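Local coordinates for protein 1H-3-hydroxy-4-oxoquinoline 2,4-dioxygenase (Pseudomonas putida, PDB 3IBT) that catalyses the cofactor-independent cleavage of 3-hydroxy-1H-quinolin-4-one by dioxygen, giving N-formylanthranilate and carbon monoxide during oxoquinoline degradation, at residues A[102-107]-A[111-116]; A[121-126]-A[197-202]. All coordinates share one frame; numbering follows the deposited sequence.

Interaction 1: residues A[102-107]-A[111-116]; sequences IDVCEQ and ARLPKT
C105 and L113 meet first, and the cysteine goes on to touch T116. From the helix, CB of C105 lies 3.9 Å from CD1 of L113. One bond further out, SG of C105 comes within 3.4 Å of CD1 of L113, then rests on T116, 3.7 Å from its CB and 3.8 Å from its CG2. A chi1 of -78° sets SG anti to the carbonyl carbon, and this points the thiol off the helix between the leucine methyl and the threonine. CD1 of L113 also reaches the helix backbone, 3.6 Å from CA of C105. Helix 97-107 and strand 115-119 belong, with strand 89-94, to a beta-alpha-beta unit of the alpha/beta-hydrolase fold; here the helix end packs against the chain as it returns into the sheet. A small, weakly polar cysteine suits a buried place where helix and returning chain lie close, and leucine supplies an apolar branch just ahead of the strand. At the edges of the contact, CG1 of V104 stands 4.5 Å from CD2 of L113, and CD1 of I102 is 4.2 Å from CG2 of T116. Threonine serves two purposes: its methyl joins the apolar packing, while its OG1, anti to the backbone N, is hydrogen-bonded to OD1 of N101, one turn before C105. L113 packs on F89 and V104 on M91, both of strand 89-94; T116 also touches M91.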
loop_
_atom_site.group_PDB
_atom_site.type_symbol
_atom_site.label_atom_id
_atom_site.label_comp_id
_atom_site.label_asym_id
_atom_site.label_seq_id
_atom_site.Cartn_x
_atom_site.Cartn_y
_atom_site.Cartn_z
ATOM N N ILE A 102 0.095 6.410 -6.559
ATOM C CA ILE A 102 -0.480 7.437 -7.400
ATOM C C ILE A 102 0.509 8.539 -7.750
ATOM O O ILE A 102 0.461 9.112 -8.842
ATOM C CB ILE A 102 -1.770 7.984 -6.792
ATOM C CG1 ILE A 102 -2.750 6.835 -6.691
ATOM C CG2 ILE A 102 -2.414 9.036 -7.675
ATOM C CD1 ILE A 102 -3.023 6.170 -8.003
ATOM N N ASP A 103 1.427 8.825 -6.838
ATOM C CA ASP A 103 2.457 9.822 -7.120
ATOM C C ASP A 103 3.271 9.396 -8.346
ATOM O O ASP A 103 3.630 10.214 -9.206
ATOM C CB ASP A 103 3.387 10.021 -5.921
ATOM C CG ASP A 103 4.033 11.415 -5.908
ATOM O OD1 ASP A 103 3.305 12.408 -6.147
ATOM O OD2 ASP A 103 5.257 11.545 -5.654
ATOM N N VAL A 104 3.536 8.098 -8.436
ATOM C CA VAL A 104 4.398 7.609 -9.487
ATOM C C VAL A 104 3.606 7.602 -10.776
ATOM O O VAL A 104 4.125 7.999 -11.809
ATOM C CB VAL A 104 4.992 6.258 -9.134
ATOM C CG1 VAL A 104 5.622 5.632 -10.337
ATOM C CG2 VAL A 104 5.999 6.427 -8.027
ATOM N N CYS A 105 2.338 7.216 -10.703
ATOM C CA CYS A 105 1.481 7.296 -11.880
ATOM C C CYS A 105 1.436 8.711 -12.399
ATOM O O CYS A 105 1.242 8.928 -13.592
ATOM C CB CYS A 105 0.072 6.837 -11.573
ATOM S SG CYS A 105 -0.130 5.043 -11.503
ATOM N N GLU A 106 1.618 9.670 -11.491
ATOM C CA GLU A 106 1.591 11.085 -11.850
ATOM C C GLU A 106 2.960 11.584 -12.298
ATOM O O GLU A 106 3.031 12.471 -13.153
ATOM C CB GLU A 106 1.075 11.953 -10.694
ATOM C CG GLU A 106 0.618 13.385 -11.105
ATOM C CD GLU A 106 0.525 14.380 -9.928
ATOM O OE1 GLU A 106 0.441 13.926 -8.766
ATOM O OE2 GLU A 106 0.524 15.621 -10.155
ATOM N N GLN A 107 4.034 11.028 -11.722
ATOM C CA GLN A 107 5.400 11.479 -12.033
ATOM C C GLN A 107 5.825 10.977 -13.395
ATOM O O GLN A 107 6.210 11.765 -14.242
ATOM C CB GLN A 107 6.410 11.103 -10.937
ATOM C CG GLN A 107 6.449 12.091 -9.723
ATOM C CD GLN A 107 7.756 12.014 -8.894
ATOM O OE1 GLN A 107 7.724 11.849 -7.666
ATOM N NE2 GLN A 107 8.903 12.126 -9.575
ATOM N N ALA A 111 0.338 7.317 -20.075
ATOM C CA ALA A 111 0.828 6.614 -21.243
ATOM C C ALA A 111 1.807 5.534 -20.814
ATOM O O ALA A 111 1.633 4.382 -21.174
ATOM C CB ALA A 111 1.483 7.599 -22.190
ATOM N N ARG A 112 2.811 5.904 -20.021
ATOM C CA ARG A 112 3.811 4.957 -19.507
ATOM C C ARG A 112 3.202 3.794 -18.699
ATOM O O ARG A 112 3.254 2.625 -19.093
ATOM C CB ARG A 112 4.788 5.719 -18.626
ATOM C CG ARG A 112 6.083 5.006 -18.323
ATOM C CD ARG A 112 7.187 5.451 -19.268
ATOM N NE ARG A 112 8.513 5.378 -18.648
ATOM C CZ ARG A 112 9.056 4.272 -18.127
ATOM N NH1 ARG A 112 8.387 3.126 -18.102
ATOM N NH2 ARG A 112 10.276 4.311 -17.611
ATOM N N LEU A 113 2.620 4.087 -17.550
ATOM C CA LEU A 113 1.885 3.036 -16.885
ATOM C C LEU A 113 0.389 3.336 -16.821
ATOM O O LEU A 113 -0.068 4.123 -15.988
ATOM C CB LEU A 113 2.502 2.681 -15.536
ATOM C CG LEU A 113 3.051 3.773 -14.663
ATOM C CD1 LEU A 113 1.897 4.494 -14.136
ATOM C CD2 LEU A 113 3.781 3.086 -13.551
ATOM N N PRO A 114 -0.373 2.698 -17.734
ATOM C CA PRO A 114 -1.803 2.970 -17.956
ATOM C C PRO A 114 -2.768 2.342 -16.939
ATOM O O PRO A 114 -3.976 2.515 -17.084
ATOM C CB PRO A 114 -2.050 2.388 -19.364
ATOM C CG PRO A 114 -0.987 1.334 -19.559
ATOM C CD PRO A 114 0.151 1.636 -18.624
ATOM N N LYS A 115 -2.233 1.612 -15.954
ATOM C CA LYS A 115 -3.006 0.855 -14.965
ATOM C C LYS A 115 -2.274 0.679 -13.661
ATOM O O LYS A 115 -1.045 0.518 -13.617
ATOM C CB LYS A 115 -3.291 -0.533 -15.448
ATOM C CG LYS A 115 -4.270 -0.612 -16.536
ATOM C CD LYS A 115 -4.858 -2.014 -16.611
ATOM C CE LYS A 115 -5.136 -2.430 -18.042
ATOM N NZ LYS A 115 -5.983 -3.672 -18.040
ATOM N N THR A 116 -3.037 0.637 -12.580
ATOM C CA THR A 116 -2.426 0.492 -11.265
ATOM C C THR A 116 -3.440 -0.114 -10.280
ATOM O O THR A 116 -4.649 -0.076 -10.530
ATOM C CB THR A 116 -1.888 1.857 -10.819
ATOM O OG1 THR A 116 -1.063 1.714 -9.661
ATOM C CG2 THR A 116 -3.033 2.821 -10.545
#

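Interaction 2: residues A[121-126]-A[197-202]; sequences WLLQPH and DRMDSL. Unlike the reference sequence in segment 197-202: D200 (reference Glu).
With chi1 of W121 at -161°, its CG is anti to the backbone N and the indole extends towards helix 195-200; selenomethionine M199 reaches back with an extended chi2 and then bends at chi3 (-69°), bringing SE to the indole and CE to L123. SE of M199 lies 3.8 Å from CZ3 on the six-membered ring of W121. SE of M199 is also 5.1 Å from the centroid of that W121 ring and 72° off its normal, an oblique approach, and the two side chains run past each other in opposite directions. The terminal CE of M199 is 3.6 Å from CD2 of L123, whose side chain crosses that of M199 at about a right angle. Methionine, here in its seleno form, is long and flexible enough to follow both a flat aromatic and a branched aliphatic surface, and no hydrogen bond joins the segments. The indole has a second neighbour in W99, which meets it edge-to-face, while the backbone N of W121 is bonded to NE2 of H210. W121 directly follows D120, which by similarity raises the basicity of the active-site histidine, and its Met-aromatic contact joins the loop after strand 115-119 to helix 195-200 of this alpha/beta-hydrolase fold.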
loop_
_atom_site.group_PDB
_atom_site.type_symbol
_atom_site.label_atom_id
_atom_site.label_comp_id
_atom_site.label_asym_id
_atom_site.label_seq_id
_atom_site.Cartn_x
_atom_site.Cartn_y
_atom_site.Cartn_z
ATOM N N TRP A 121 -7.234 1.045 0.712
ATOM C CA TRP A 121 -6.959 2.453 0.912
ATOM C C TRP A 121 -8.280 3.122 1.266
ATOM O O TRP A 121 -9.249 3.039 0.479
ATOM C CB TRP A 121 -6.593 2.998 -0.436
ATOM C CG TRP A 121 -5.869 4.265 -0.408
ATOM C CD1 TRP A 121 -5.281 4.848 0.658
ATOM C CD2 TRP A 121 -5.588 5.087 -1.529
ATOM N NE1 TRP A 121 -4.672 5.989 0.278
ATOM C CE2 TRP A 121 -4.824 6.157 -1.068
ATOM C CE3 TRP A 121 -5.918 5.020 -2.891
ATOM C CZ2 TRP A 121 -4.359 7.173 -1.912
ATOM C CZ3 TRP A 121 -5.445 6.028 -3.751
ATOM C CH2 TRP A 121 -4.666 7.088 -3.248
ATOM N N LEU A 122 -8.316 3.795 2.422
ATOM C CA LEU A 122 -9.530 4.426 2.919
ATOM C C LEU A 122 -9.862 5.667 2.100
ATOM O O LEU A 122 -9.228 6.724 2.226
ATOM C CB LEU A 122 -9.377 4.739 4.411
ATOM C CG LEU A 122 -10.501 5.449 5.163
ATOM C CD1 LEU A 122 -11.738 4.574 5.377
ATOM C CD2 LEU A 122 -9.944 5.948 6.480
ATOM N N LEU A 123 -10.865 5.519 1.243
ATOM C CA LEU A 123 -11.099 6.514 0.221
ATOM C C LEU A 123 -11.609 7.835 0.782
ATOM O O LEU A 123 -11.517 8.886 0.112
ATOM C CB LEU A 123 -12.046 5.983 -0.830
ATOM C CG LEU A 123 -11.471 4.794 -1.558
ATOM C CD1 LEU A 123 -12.543 4.236 -2.458
ATOM C CD2 LEU A 123 -10.223 5.102 -2.360
ATOM N N GLN A 124 -12.081 7.820 2.028
ATOM C CA GLN A 124 -12.642 9.008 2.582
ATOM C C GLN A 124 -12.390 9.025 4.092
ATOM O O GLN A 124 -12.754 8.070 4.784
ATOM C CB GLN A 124 -14.107 8.931 2.263
ATOM C CG GLN A 124 -14.770 10.242 2.265
ATOM C CD GLN A 124 -15.703 10.375 1.081
ATOM O OE1 GLN A 124 -15.228 10.573 -0.061
ATOM N NE2 GLN A 124 -17.035 10.283 1.331
ATOM N N PRO A 125 -11.784 10.109 4.633
ATOM C CA PRO A 125 -11.448 10.074 6.061
ATOM C C PRO A 125 -12.707 10.236 6.870
ATOM O O PRO A 125 -13.713 10.639 6.302
ATOM C CB PRO A 125 -10.542 11.311 6.254
ATOM C CG PRO A 125 -10.914 12.247 5.174
ATOM C CD PRO A 125 -11.430 11.409 4.019
ATOM N N HIS A 126 -12.673 9.955 8.171
ATOM C CA HIS A 126 -13.857 10.185 9.040
ATOM C C HIS A 126 -13.385 10.497 10.467
ATOM O O HIS A 126 -12.216 10.274 10.765
ATOM C CB HIS A 126 -14.730 8.940 9.008
ATOM C CG HIS A 126 -13.977 7.698 9.322
ATOM N ND1 HIS A 126 -13.471 7.440 10.579
ATOM C CD2 HIS A 126 -13.610 6.655 8.544
ATOM C CE1 HIS A 126 -12.837 6.278 10.566
ATOM N NE2 HIS A 126 -12.906 5.782 9.341
ATOM N N ASP A 197 -10.165 12.573 -4.156
ATOM C CA ASP A 197 -9.779 13.861 -4.717
ATOM C C ASP A 197 -8.404 13.781 -5.308
ATOM O O ASP A 197 -8.158 14.292 -6.391
ATOM C CB ASP A 197 -9.773 14.941 -3.642
ATOM C CG ASP A 197 -11.165 15.277 -3.143
ATOM O OD1 ASP A 197 -12.109 14.536 -3.456
ATOM O OD2 ASP A 197 -11.332 16.301 -2.443
ATOM N N ARG A 198 -7.480 13.166 -4.588
ATOM C CA ARG A 198 -6.163 12.920 -5.159
ATOM C C ARG A 198 -6.280 12.420 -6.613
ATOM O O ARG A 198 -5.768 13.061 -7.536
ATOM C CB ARG A 198 -5.396 11.926 -4.277
ATOM C CG ARG A 198 -4.081 11.475 -4.804
ATOM C CD ARG A 198 -3.287 12.639 -5.233
ATOM N NE ARG A 198 -1.874 12.326 -5.436
ATOM C CZ ARG A 198 -1.193 12.746 -6.494
ATOM N NH1 ARG A 198 0.099 12.460 -6.626
ATOM N NH2 ARG A 198 -1.817 13.457 -7.430
HETATM N N MSE A 199 -7.005 11.313 -6.791
HETATM C CA MSE A 199 -7.113 10.588 -8.047
HETATM C C MSE A 199 -7.831 11.423 -9.086
HETATM O O MSE A 199 -7.393 11.531 -10.246
HETATM C CB MSE A 199 -7.820 9.231 -7.837
HETATM C CG MSE A 199 -6.972 8.187 -7.079
HETATM SE SE MSE A 199 -7.756 6.363 -6.727
HETATM C CE MSE A 199 -9.179 6.806 -5.395
ATOM N N ASP A 200 -8.914 12.046 -8.659
ATOM C CA ASP A 200 -9.694 12.884 -9.527
ATOM C C ASP A 200 -8.865 14.081 -10.091
ATOM O O ASP A 200 -9.247 14.717 -11.070
ATOM C CB ASP A 200 -10.934 13.332 -8.747
ATOM C CG ASP A 200 -12.193 13.517 -9.641
ATOM O OD1 ASP A 200 -12.066 13.466 -10.905
ATOM O OD2 ASP A 200 -13.316 13.722 -9.069
ATOM N N SER A 201 -7.698 14.355 -9.517
ATOM C CA SER A 201 -6.937 15.519 -9.922
ATOM C C SER A 201 -5.711 15.172 -10.726
ATOM O O SER A 201 -4.899 16.049 -11.031
ATOM C CB SER A 201 -6.530 16.342 -8.705
ATOM O OG SER A 201 -5.413 15.741 -8.086
ATOM N N LEU A 202 -5.541 13.901 -11.052
ATOM C CA LEU A 202 -4.523 13.555 -12.042
ATOM C C LEU A 202 -5.004 14.103 -13.393
ATOM O O LEU A 202 -6.208 14.066 -13.694
ATOM C CB LEU A 202 -4.279 12.049 -12.119
ATOM C CG LEU A 202 -4.044 11.251 -10.838
ATOM C CD1 LEU A 202 -4.313 9.827 -11.112
ATOM C CD2 LEU A 202 -2.656 11.372 -10.386
#

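Both segments of interaction 1 precede those of interaction 2 in the chain, and the centres are 16 Å apart. Strand 115-119 connects them: interaction 1 lies where the chain enters it, interaction 2 where the chain leaves it for the loop past D120. The 70 residues between the segments of interaction 2 are mostly helical and contain no strand, consistent with the helical cap that many alpha/beta-hydrolase folds carry at this point; residues 197-202 lead back to strand 207-212, next to 115-119 in the sheet. The contacts also touch directly. E106 forms a salt bridge with R198, its OE1 2.6 Å from NH1 of R198, and I102 packs on L202, tying helix 97-107 to helix 195-200 and the loop after it.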